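Local coordinates for CRISPR-associated endoribonuclease Cse3 (Thermus thermophilus, PDB 2Y8Y), which cleaves CRISPR transcripts as an endoribonuclease of the Cas6/Cse3/CasE family to yield crRNA, and as a monomer retains the RNA it has processed, at residues R47-R51 with K204-L210; L103-A108 with K126-L130; E135-F139 with R191-L196. One frame throughout, in Å; residues are numbered along the deposited sequence.

Contact 1 (R47-R51 with K204-L210); sequences RLLWR and KALGLGL. With nucleotides of chain B.
A glycine-rich loop of the C-terminal half, 204-210, packs against 47-51, which enters edge strand 49-52 of the N-terminal sheet. CA atoms approach most closely at Trp-50 with Gly-207 (4.9 Å) and Leu-49 with Leu-210 (5.7 Å). Trp-50 (chi1 87°, chi2 89°) swings its indole over the loop: Gly-207 CA lies 3.5 Å from the centroid of the Trp-50 five-membered ring, a CH-pi contact over the face, and Trp-50 CH2 meets Ala-205 O edge-on at 3.3 Å. Any CB on Gly-207 (phi/psi 86/25) would strike Trp-50 NE1. Leu-49 (mt) places CB 4.0 Å from Leu-210 CD1 and CD2 3.7 Å from Lys-204 CG. Water bridges the backbones: water 1 donates to Leu-48 O and Lys-204 O (2.8 Å each), and water 2 joins Trp-50 O (2.7 Å) to Leu-210 N (3.1 Å). Arg-47 (chi1 t, chi2 p, chi3 m) folds back so that NE and NH2 bond Leu-48 O (3.1 and 3.0 Å), while NH1 reaches OP1 of G16 (2.8 Å) and OP2 of DG17 (2.9 Å) of chain B. Lys-204 NZ bonds OP2 of G16 (2.8 Å) as well as Gly-201 O. Gly-207, Leu-208 and Gly-209 close the GhGxxxxxGhG motif of RAMP proteins; here hydrated backbone and aromatic packing join the two halves beneath Arg-47, bridging consecutive phosphates, and Lys-204, holding the first.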
loop_
_atom_site.group_PDB
_atom_site.type_symbol
_atom_site.label_atom_id
_atom_site.label_comp_id
_atom_site.label_asym_id
_atom_site.label_seq_id
_atom_site.Cartn_x
_atom_site.Cartn_y
_atom_site.Cartn_z
ATOM N N ARG A 47 11.517 0.912 -2.194
ATOM C CA ARG A 47 10.218 1.560 -2.069
ATOM C C ARG A 47 9.466 0.781 -1.002
ATOM O O ARG A 47 8.769 -0.188 -1.294
ATOM C CB ARG A 47 9.464 1.539 -3.403
ATOM C CG ARG A 47 7.989 2.014 -3.330
ATOM C CD ARG A 47 7.843 3.498 -2.936
ATOM N NE ARG A 47 7.741 3.697 -1.496
ATOM C CZ ARG A 47 7.687 4.887 -0.915
ATOM N NH1 ARG A 47 7.729 5.972 -1.678
ATOM N NH2 ARG A 47 7.591 4.993 0.403
ATOM N N LEU A 48 9.622 1.210 0.243
ATOM C CA LEU A 48 8.934 0.583 1.349
ATOM C C LEU A 48 7.442 0.926 1.257
ATOM O O LEU A 48 7.093 2.108 1.119
ATOM C CB LEU A 48 9.518 1.138 2.641
ATOM C CG LEU A 48 8.778 0.814 3.925
ATOM C CD1 LEU A 48 8.878 -0.669 4.154
ATOM C CD2 LEU A 48 9.388 1.615 5.058
ATOM N N LEU A 49 6.581 -0.093 1.315
ATOM C CA LEU A 49 5.127 0.099 1.381
ATOM C C LEU A 49 4.568 -0.776 2.489
ATOM O O LEU A 49 5.114 -1.838 2.790
ATOM C CB LEU A 49 4.471 -0.285 0.056
ATOM C CG LEU A 49 4.901 0.497 -1.177
ATOM C CD1 LEU A 49 4.362 -0.151 -2.447
ATOM C CD2 LEU A 49 4.423 1.940 -1.064
ATOM N N TRP A 50 3.472 -0.355 3.102
ATOM C CA TRP A 50 2.831 -1.182 4.102
ATOM C C TRP A 50 1.345 -0.901 4.183
ATOM O O TRP A 50 0.866 0.100 3.662
ATOM C CB TRP A 50 3.501 -1.026 5.474
ATOM C CG TRP A 50 3.005 0.096 6.335
ATOM C CD1 TRP A 50 1.967 0.050 7.228
ATOM C CD2 TRP A 50 3.569 1.401 6.453
ATOM N NE1 TRP A 50 1.832 1.252 7.861
ATOM C CE2 TRP A 50 2.807 2.099 7.405
ATOM C CE3 TRP A 50 4.631 2.055 5.829
ATOM C CZ2 TRP A 50 3.075 3.425 7.757
ATOM C CZ3 TRP A 50 4.898 3.369 6.182
ATOM C CH2 TRP A 50 4.123 4.035 7.137
ATOM N N ARG A 51 0.617 -1.829 4.787
ATOM C CA ARG A 51 -0.788 -1.613 5.116
ATOM C C ARG A 51 -1.067 -2.176 6.495
ATOM O O ARG A 51 -0.681 -3.314 6.800
ATOM C CB ARG A 51 -1.699 -2.290 4.089
ATOM C CG ARG A 51 -3.197 -2.107 4.391
ATOM C CD ARG A 51 -4.118 -2.634 3.284
ATOM N NE ARG A 51 -3.920 -4.064 3.021
ATOM C CZ ARG A 51 -3.340 -4.577 1.935
ATOM N NH1 ARG A 51 -2.872 -3.808 0.955
ATOM N NH2 ARG A 51 -3.218 -5.897 1.825
ATOM N N LYS A 204 2.488 7.122 0.767
ATOM C CA LYS A 204 3.250 5.871 0.838
ATOM C C LYS A 204 4.053 5.750 2.133
ATOM O O LYS A 204 4.315 4.633 2.611
ATOM C CB LYS A 204 4.158 5.715 -0.390
ATOM C CG LYS A 204 3.379 5.489 -1.659
ATOM C CD LYS A 204 4.325 5.349 -2.844
ATOM C CE LYS A 204 3.597 5.289 -4.172
ATOM N NZ LYS A 204 3.141 6.631 -4.665
ATOM N N ALA A 205 4.440 6.878 2.711
ATOM C CA ALA A 205 5.164 6.859 3.982
ATOM C C ALA A 205 4.214 6.890 5.182
ATOM O O ALA A 205 4.631 7.200 6.312
ATOM C CB ALA A 205 6.144 8.029 4.049
ATOM N N LEU A 206 2.938 6.586 4.935
ATOM C CA LEU A 206 1.934 6.569 5.992
ATOM C C LEU A 206 1.088 5.309 5.957
ATOM O O LEU A 206 0.066 5.235 6.631
ATOM C CB LEU A 206 0.998 7.773 5.851
ATOM C CG LEU A 206 1.633 9.154 5.957
ATOM C CD1 LEU A 206 0.598 10.210 5.600
ATOM C CD2 LEU A 206 2.202 9.387 7.351
ATOM N N GLY A 207 1.489 4.325 5.157
ATOM C CA GLY A 207 0.737 3.087 5.079
ATOM C C GLY A 207 -0.400 3.127 4.070
ATOM O O GLY A 207 -1.366 2.366 4.169
ATOM N N LEU A 208 -0.264 3.997 3.075
ATOM C CA LEU A 208 -1.183 4.011 1.947
ATOM C C LEU A 208 -0.405 3.636 0.691
ATOM O O LEU A 208 0.830 3.697 0.671
ATOM C CB LEU A 208 -1.841 5.395 1.798
ATOM C CG LEU A 208 -2.589 5.845 3.052
ATOM C CD1 LEU A 208 -3.126 7.259 2.820
ATOM C CD2 LEU A 208 -3.724 4.874 3.361
ATOM N N GLY A 209 -1.129 3.231 -0.337
ATOM C CA GLY A 209 -0.541 3.020 -1.642
ATOM C C GLY A 209 -0.109 1.603 -1.961
ATOM O O GLY A 209 0.289 1.337 -3.093
ATOM N N LEU A 210 -0.196 0.681 -1.001
ATOM C CA LEU A 210 0.190 -0.701 -1.302
ATOM C C LEU A 210 -0.915 -1.412 -2.080
ATOM O O LEU A 210 -1.976 -1.740 -1.522
ATOM C CB LEU A 210 0.521 -1.474 -0.022
ATOM C CG LEU A 210 0.866 -2.966 -0.203
ATOM C CD1 LEU A 210 2.006 -3.165 -1.189
ATOM C CD2 LEU A 210 1.205 -3.573 1.166
ATOM P P G B 16 6.875 7.892 -4.671
ATOM O OP1 G B 16 7.371 6.522 -4.402
ATOM O OP2 G B 16 5.416 8.173 -4.528
ATOM O "O5'" G B 16 7.682 8.950 -3.809
ATOM C "C5'" G B 16 9.097 8.916 -3.746
ATOM C "C4'" G B 16 9.633 10.040 -2.896
ATOM O "O4'" G B 16 9.193 11.318 -3.422
ATOM C "C3'" G B 16 9.167 10.074 -1.448
ATOM O "O3'" G B 16 9.842 9.137 -0.635
ATOM C "C2'" G B 16 9.443 11.520 -1.068
ATOM O "O2'" G B 16 10.833 11.727 -0.866
ATOM C "C1'" G B 16 9.031 12.236 -2.349
ATOM N N9 G B 16 7.620 12.657 -2.288
ATOM C C8 G B 16 6.523 12.070 -2.876
ATOM N N7 G B 16 5.417 12.701 -2.582
ATOM C C5 G B 16 5.807 13.741 -1.743
ATOM C C6 G B 16 5.039 14.752 -1.112
ATOM O O6 G B 16 3.814 14.948 -1.161
ATOM N N1 G B 16 5.835 15.603 -0.358
ATOM C C2 G B 16 7.200 15.504 -0.237
ATOM N N2 G B 16 7.800 16.427 0.537
ATOM N N3 G B 16 7.927 14.561 -0.822
ATOM C C4 G B 16 7.169 13.725 -1.557
ATOM P P DG B 17 9.141 8.509 0.671
ATOM O OP1 DG B 17 10.092 7.551 1.261
ATOM O OP2 DG B 17 7.792 8.038 0.301
ATOM O "O5'" DG B 17 8.924 9.760 1.648
ATOM C "C5'" DG B 17 9.995 10.509 2.185
ATOM C "C4'" DG B 17 9.523 11.765 2.886
ATOM O "O4'" DG B 17 8.695 12.580 2.017
ATOM C "C3'" DG B 17 8.729 11.661 4.185
ATOM O "O3'" DG B 17 9.623 11.377 5.238
ATOM C "C2'" DG B 17 8.139 13.069 4.282
ATOM C "C1'" DG B 17 7.881 13.413 2.814
ATOM N N9 DG B 17 6.468 13.368 2.395
ATOM C C8 DG B 17 5.846 12.453 1.581
ATOM N N7 DG B 17 4.576 12.729 1.392
ATOM C C5 DG B 17 4.360 13.893 2.131
ATOM C C6 DG B 17 3.185 14.665 2.328
ATOM O O6 DG B 17 2.055 14.487 1.872
ATOM N N1 DG B 17 3.417 15.769 3.144
ATOM C C2 DG B 17 4.629 16.084 3.709
ATOM N N2 DG B 17 4.656 17.191 4.477
ATOM N N3 DG B 17 5.733 15.373 3.535
ATOM C C4 DG B 17 5.521 14.297 2.745
HETATM O O HOH W 1 6.941 3.826 3.304
HETATM O O HOH W 2 -1.084 0.701 1.939
HETATM O O HOH W 3 2.788 2.417 2.424
HETATM O O HOH W 4 -2.937 -0.854 0.724
#

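Contact 2 (L103-A108 with K126-L130); sequences LRANPA and KVAWL
Helix 123-136 is fastened here to the strand 98-110 through a single large side chain, with aliphatic contacts around it. Segment 103-108 is extended to Ala-105, then passes through a non-strand step at Asn-106 and Pro-107 (phi/psi -59/130) before Ala-108 becomes extended again. Segment 126-130 is regular helix, with Leu-130 N bonded to Lys-126 O at 3.0 Å; the closest CA pair is Pro-107 with Lys-126, 5.8 Å apart. Lys-126 comes first: its CG packs 4.1 Å from Pro-107 CG, and the extended remainder of the chain carries NZ away to a salt bridge with Asp-155. One turn on, Trp-129 (chi1 178°, chi2 88°) has its CA-to-CB bond aimed at the strand and buries 99 Å² there. Pro-107 CA stands 3.7 Å from the centroid of the Trp-129 six-membered ring, 15° off its normal, a CH-pi contact over the face, and Pro-107 CB lies 3.7 Å from Trp-129 CD2. Ala-105 CB touches Trp-129 CZ3 at 3.7 Å, while Trp-129 NE1 is 3.4 Å from Ala-108 O. Leu-130 (tp) then sends CD1 to within 3.8 Å of CD2 of Leu-103, also tp. The joint is thus mainly apolar, a helix laid on one face of an antiparallel sheet, as in ferredoxin-like folds. Strand 98-110 pairs antiparallel with strand 173-186 through Leu-103 with Phe-180 and Ala-105 with Val-178; Leu-130 also covers Phe-180 and Val-150 of strand 150-160, and Trp-129 extends to Leu-120.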
loop_
_atom_site.group_PDB
_atom_site.type_symbol
_atom_site.label_atom_id
_atom_site.label_comp_id
_atom_site.label_asym_id
_atom_site.label_seq_id
_atom_site.Cartn_x
_atom_site.Cartn_y
_atom_site.Cartn_z
ATOM N N LEU A 103 -6.415 -2.235 -1.899
ATOM C CA LEU A 103 -5.581 -1.042 -1.924
ATOM C C LEU A 103 -6.151 -0.006 -0.988
ATOM O O LEU A 103 -7.280 0.458 -1.186
ATOM C CB LEU A 103 -5.507 -0.431 -3.329
ATOM C CG LEU A 103 -4.885 0.972 -3.422
ATOM C CD1 LEU A 103 -3.406 0.942 -2.968
ATOM C CD2 LEU A 103 -5.025 1.544 -4.850
ATOM N N ARG A 104 -5.365 0.371 0.016
ATOM C CA ARG A 104 -5.725 1.483 0.878
ATOM C C ARG A 104 -4.985 2.703 0.355
ATOM O O ARG A 104 -3.756 2.720 0.346
ATOM C CB ARG A 104 -5.303 1.202 2.320
ATOM C CG ARG A 104 -6.068 2.058 3.322
ATOM C CD ARG A 104 -5.562 1.870 4.750
ATOM N NE ARG A 104 -6.501 2.443 5.704
ATOM C CZ ARG A 104 -6.270 2.555 7.004
ATOM N NH1 ARG A 104 -5.111 2.151 7.511
ATOM N NH2 ARG A 104 -7.200 3.086 7.792
ATOM N N ALA A 105 -5.730 3.714 -0.093
ATOM C CA ALA A 105 -5.147 4.818 -0.856
ATOM C C ALA A 105 -5.648 6.165 -0.390
ATOM O O ALA A 105 -6.569 6.250 0.410
ATOM C CB ALA A 105 -5.481 4.666 -2.319
ATOM N N ASN A 106 -5.008 7.206 -0.920
ATOM C CA ASN A 106 -5.410 8.596 -0.702
ATOM C C ASN A 106 -5.753 9.210 -2.051
ATOM O O ASN A 106 -4.921 9.887 -2.649
ATOM C CB ASN A 106 -4.254 9.348 -0.023
ATOM C CG ASN A 106 -4.510 10.835 0.160
ATOM O OD1 ASN A 106 -3.657 11.655 -0.186
ATOM N ND2 ASN A 106 -5.660 11.191 0.737
ATOM N N PRO A 107 -6.971 8.948 -2.559
ATOM C CA PRO A 107 -7.329 9.501 -3.870
ATOM C C PRO A 107 -7.241 11.018 -3.828
ATOM O O PRO A 107 -7.794 11.649 -2.923
ATOM C CB PRO A 107 -8.776 9.024 -4.080
ATOM C CG PRO A 107 -8.903 7.780 -3.189
ATOM C CD PRO A 107 -8.055 8.126 -1.987
ATOM N N ALA A 108 -6.547 11.604 -4.800
ATOM C CA ALA A 108 -6.193 13.015 -4.738
ATOM C C ALA A 108 -6.021 13.597 -6.125
ATOM O O ALA A 108 -5.949 12.870 -7.117
ATOM C CB ALA A 108 -4.894 13.201 -3.925
ATOM N N LYS A 126 -13.624 9.063 -6.173
ATOM C CA LYS A 126 -12.657 8.109 -5.639
ATOM C C LYS A 126 -12.545 6.859 -6.511
ATOM O O LYS A 126 -11.431 6.415 -6.810
ATOM C CB LYS A 126 -13.017 7.749 -4.199
ATOM C CG LYS A 126 -12.813 8.920 -3.249
ATOM C CD LYS A 126 -13.569 8.794 -1.947
ATOM C CE LYS A 126 -13.250 9.976 -1.051
ATOM N NZ LYS A 126 -14.154 10.033 0.114
ATOM N N VAL A 127 -13.687 6.326 -6.943
ATOM C CA VAL A 127 -13.708 5.184 -7.861
ATOM C C VAL A 127 -13.110 5.541 -9.226
ATOM O O VAL A 127 -12.331 4.768 -9.787
ATOM C CB VAL A 127 -15.121 4.606 -8.014
ATOM C CG1 VAL A 127 -15.152 3.567 -9.129
ATOM C CG2 VAL A 127 -15.556 3.972 -6.697
ATOM N N ALA A 128 -13.441 6.717 -9.751
ATOM C CA ALA A 128 -12.876 7.143 -11.031
ATOM C C ALA A 128 -11.359 7.270 -10.939
ATOM O O ALA A 128 -10.631 6.918 -11.876
ATOM C CB ALA A 128 -13.512 8.462 -11.492
ATOM N N TRP A 129 -10.885 7.790 -9.813
ATOM C CA TRP A 129 -9.460 7.908 -9.575
ATOM C C TRP A 129 -8.819 6.517 -9.616
ATOM O O TRP A 129 -7.812 6.304 -10.300
ATOM C CB TRP A 129 -9.212 8.580 -8.222
ATOM C CG TRP A 129 -7.752 8.708 -7.831
ATOM C CD1 TRP A 129 -6.924 9.742 -8.150
ATOM C CD2 TRP A 129 -6.972 7.802 -7.040
ATOM N NE1 TRP A 129 -5.678 9.541 -7.613
ATOM C CE2 TRP A 129 -5.680 8.354 -6.918
ATOM C CE3 TRP A 129 -7.235 6.564 -6.430
ATOM C CZ2 TRP A 129 -4.649 7.725 -6.218
ATOM C CZ3 TRP A 129 -6.203 5.935 -5.717
ATOM C CH2 TRP A 129 -4.929 6.520 -5.624
ATOM N N LEU A 130 -9.392 5.564 -8.888
ATOM C CA LEU A 130 -8.843 4.206 -8.877
ATOM C C LEU A 130 -8.796 3.657 -10.301
ATOM O O LEU A 130 -7.793 3.074 -10.709
ATOM C CB LEU A 130 -9.695 3.294 -8.003
ATOM C CG LEU A 130 -9.244 1.835 -7.997
ATOM C CD1 LEU A 130 -7.895 1.662 -7.285
ATOM C CD2 LEU A 130 -10.324 1.052 -7.316
#

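Contact 3 (E135-F139 with R191-L196); sequences EEGGF and RALATL. With nucleotides of chain B.
This is a helix-end contact: the C-terminal end of helix 123-136 and the turn after it press on the first turns of helix 189-198, partly buried at the margin of the C-terminal half. The helix ends at Glu-136, Gly-137 leaves helical angles (-94/10), and Gly-138 takes positive phi (93/9), with its N bonded to Glu-135 O at 3.2 Å. The CA atoms of Gly-138 and Ala-192 are only 4.4 Å apart. So close an approach requires bare backbone, since a CB on Gly-138 would run into Ala-192 N and Arg-191 CB, and one on Gly-137 into Thr-195 OG1. Gly-137 O lies 2.7 Å from Thr-195 OG1, whose proton could serve it or Arg-191 O, 3.0 Å from the same OG1; Ala-192 CA adds a CA-H...O contact to Gly-137 O at 3.3 Å. Arg-191 lies over the helix end, its NH1 making a weak hydrogen bond to Glu-136 O (3.1 Å), while its NE is held in a salt bridge by Asp-188. Beyond the turn, Phe-139 (chi1 -67°, chi2 -76°) offers its ring face to Ala-192 CB, 3.7 Å from the centroid in a CH-pi contact, and its CZ lies 4.0 Å from Leu-196 CD2; Leu-211 continues this apolar patch. Glu-136, salt-bridged to Arg-133, brings OE2 2.7 Å from OP1 of G14 of chain B, so one acid group probably holds a proton. Gly-138 is the C-prime glycine of a Schellman motif, a classical helix C-capping arrangement, here starting strand 139-144 beneath a second helix.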
loop_
_atom_site.group_PDB
_atom_site.type_symbol
_atom_site.label_atom_id
_atom_site.label_comp_id
_atom_site.label_asym_id
_atom_site.label_seq_id
_atom_site.Cartn_x
_atom_site.Cartn_y
_atom_site.Cartn_z
ATOM N N GLU A 135 -5.590 1.893 -14.805
ATOM C CA GLU A 135 -5.434 1.842 -16.248
ATOM C C GLU A 135 -4.083 2.412 -16.679
ATOM O O GLU A 135 -3.377 1.811 -17.502
ATOM C CB GLU A 135 -6.607 2.550 -16.933
ATOM C CG GLU A 135 -7.883 1.758 -16.817
ATOM C CD GLU A 135 -9.121 2.600 -17.023
ATOM O OE1 GLU A 135 -8.978 3.792 -17.377
ATOM O OE2 GLU A 135 -10.234 2.067 -16.825
ATOM N N GLU A 136 -3.691 3.554 -16.121
ATOM C CA GLU A 136 -2.403 4.110 -16.517
ATOM C C GLU A 136 -1.267 3.213 -16.030
ATOM O O GLU A 136 -0.169 3.231 -16.600
ATOM C CB GLU A 136 -2.227 5.542 -16.006
ATOM C CG GLU A 136 -2.107 5.674 -14.520
ATOM C CD GLU A 136 -1.913 7.119 -14.083
ATOM O OE1 GLU A 136 -2.016 8.026 -14.942
ATOM O OE2 GLU A 136 -1.641 7.333 -12.880
ATOM N N GLY A 137 -1.553 2.401 -15.013
ATOM C CA GLY A 137 -0.584 1.483 -14.446
ATOM C C GLY A 137 -0.579 0.066 -14.987
ATOM O O GLY A 137 0.081 -0.792 -14.402
ATOM N N GLY A 138 -1.302 -0.197 -16.073
ATOM C CA GLY A 138 -1.222 -1.501 -16.724
ATOM C C GLY A 138 -2.250 -2.530 -16.286
ATOM O O GLY A 138 -2.146 -3.696 -16.660
ATOM N N PHE A 139 -3.230 -2.104 -15.499
ATOM C CA PHE A 139 -4.331 -2.957 -15.064
ATOM C C PHE A 139 -5.656 -2.387 -15.573
ATOM O O PHE A 139 -5.688 -1.322 -16.189
ATOM C CB PHE A 139 -4.397 -2.974 -13.533
ATOM C CG PHE A 139 -3.222 -3.656 -12.837
ATOM C CD1 PHE A 139 -3.133 -5.038 -12.801
ATOM C CD2 PHE A 139 -2.272 -2.908 -12.151
ATOM C CE1 PHE A 139 -2.100 -5.663 -12.126
ATOM C CE2 PHE A 139 -1.239 -3.534 -11.464
ATOM C CZ PHE A 139 -1.165 -4.909 -11.454
ATOM N N ARG A 191 3.994 -2.666 -17.329
ATOM C CA ARG A 191 3.538 -1.549 -16.516
ATOM C C ARG A 191 2.935 -2.043 -15.207
ATOM O O ARG A 191 3.107 -1.413 -14.158
ATOM C CB ARG A 191 2.493 -0.713 -17.251
ATOM C CG ARG A 191 3.048 0.269 -18.287
ATOM C CD ARG A 191 1.924 1.156 -18.855
ATOM N NE ARG A 191 0.971 0.380 -19.645
ATOM C CZ ARG A 191 -0.303 0.711 -19.848
ATOM N NH1 ARG A 191 -0.809 1.815 -19.312
ATOM N NH2 ARG A 191 -1.080 -0.074 -20.583
ATOM N N ALA A 192 2.212 -3.158 -15.266
ATOM C CA ALA A 192 1.532 -3.683 -14.081
ATOM C C ALA A 192 2.538 -4.048 -12.997
ATOM O O ALA A 192 2.330 -3.757 -11.817
ATOM C CB ALA A 192 0.667 -4.885 -14.454
ATOM N N LEU A 193 3.634 -4.688 -13.395
ATOM C CA LEU A 193 4.674 -5.028 -12.428
ATOM C C LEU A 193 5.276 -3.766 -11.803
ATOM O O LEU A 193 5.457 -3.674 -10.580
ATOM C CB LEU A 193 5.764 -5.867 -13.090
ATOM C CG LEU A 193 6.899 -6.250 -12.143
ATOM C CD1 LEU A 193 6.388 -7.081 -10.984
ATOM C CD2 LEU A 193 7.951 -6.999 -12.935
ATOM N N ALA A 194 5.556 -2.772 -12.641
ATOM C CA ALA A 194 6.091 -1.508 -12.130
ATOM C C ALA A 194 5.127 -0.866 -11.138
ATOM O O ALA A 194 5.544 -0.320 -10.111
ATOM C CB ALA A 194 6.404 -0.557 -13.269
ATOM N N THR A 195 3.832 -0.935 -11.439
ATOM C CA THR A 195 2.821 -0.405 -10.529
ATOM C C THR A 195 2.851 -1.119 -9.170
ATOM O O THR A 195 2.796 -0.463 -8.121
ATOM C CB THR A 195 1.429 -0.506 -11.164
ATOM O OG1 THR A 195 1.416 0.284 -12.355
ATOM C CG2 THR A 195 0.338 -0.021 -10.211
ATOM N N LEU A 196 2.940 -2.448 -9.170
ATOM C CA LEU A 196 3.023 -3.172 -7.898
ATOM C C LEU A 196 4.255 -2.770 -7.100
ATOM O O LEU A 196 4.202 -2.645 -5.889
ATOM C CB LEU A 196 3.027 -4.686 -8.120
ATOM C CG LEU A 196 1.797 -5.324 -8.746
ATOM C CD1 LEU A 196 2.029 -6.818 -8.846
ATOM C CD2 LEU A 196 0.558 -5.071 -7.888
ATOM P P G B 14 -1.312 11.044 -11.633
ATOM O OP1 G B 14 -1.931 9.708 -11.732
ATOM O OP2 G B 14 -1.775 11.963 -10.566
ATOM O "O5'" G B 14 0.264 10.925 -11.565
ATOM C "C5'" G B 14 0.966 10.147 -12.522
ATOM C "C4'" G B 14 2.446 10.382 -12.442
ATOM O "O4'" G B 14 2.756 11.768 -12.750
ATOM C "C3'" G B 14 3.076 10.185 -11.084
ATOM O "O3'" G B 14 3.236 8.827 -10.743
ATOM C "C2'" G B 14 4.383 10.937 -11.246
ATOM O "O2'" G B 14 5.283 10.209 -12.075
ATOM C "C1'" G B 14 3.894 12.168 -12.013
ATOM N N9 G B 14 3.495 13.226 -11.074
ATOM C C8 G B 14 2.235 13.560 -10.621
ATOM N N7 G B 14 2.277 14.504 -9.721
ATOM C C5 G B 14 3.630 14.772 -9.543
ATOM C C6 G B 14 4.291 15.692 -8.685
ATOM O O6 G B 14 3.797 16.482 -7.873
ATOM N N1 G B 14 5.674 15.621 -8.823
ATOM C C2 G B 14 6.340 14.773 -9.686
ATOM N N2 G B 14 7.678 14.849 -9.690
ATOM N N3 G B 14 5.734 13.919 -10.497
ATOM C C4 G B 14 4.392 13.974 -10.366
#

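Contacts 2 and 3 follow one another along the chain inside the loop closed by contact 1, and share helix 123-136, although their nearest atoms stay about 5 Å apart. Contact 1 touches both: Gly-209 N makes a probable hydrogen bond to Arg-104 O (2.8 Å), and Leu-49 CD1 packs on Leu-196 O (4.3 Å). The centres of contacts 1 and 2 lie about 14 Å apart, those of contacts 1 and 3 about 16 Å, and those of contacts 2 and 3 about 15 Å. Phosphates of the bound RNA meet contact 1 at G16 and DG17 and contact 3 at G14. The side chain of Leu-206 in contact 1 is about 5 Å from that of Tyr-27, inferred to stabilise the transition state.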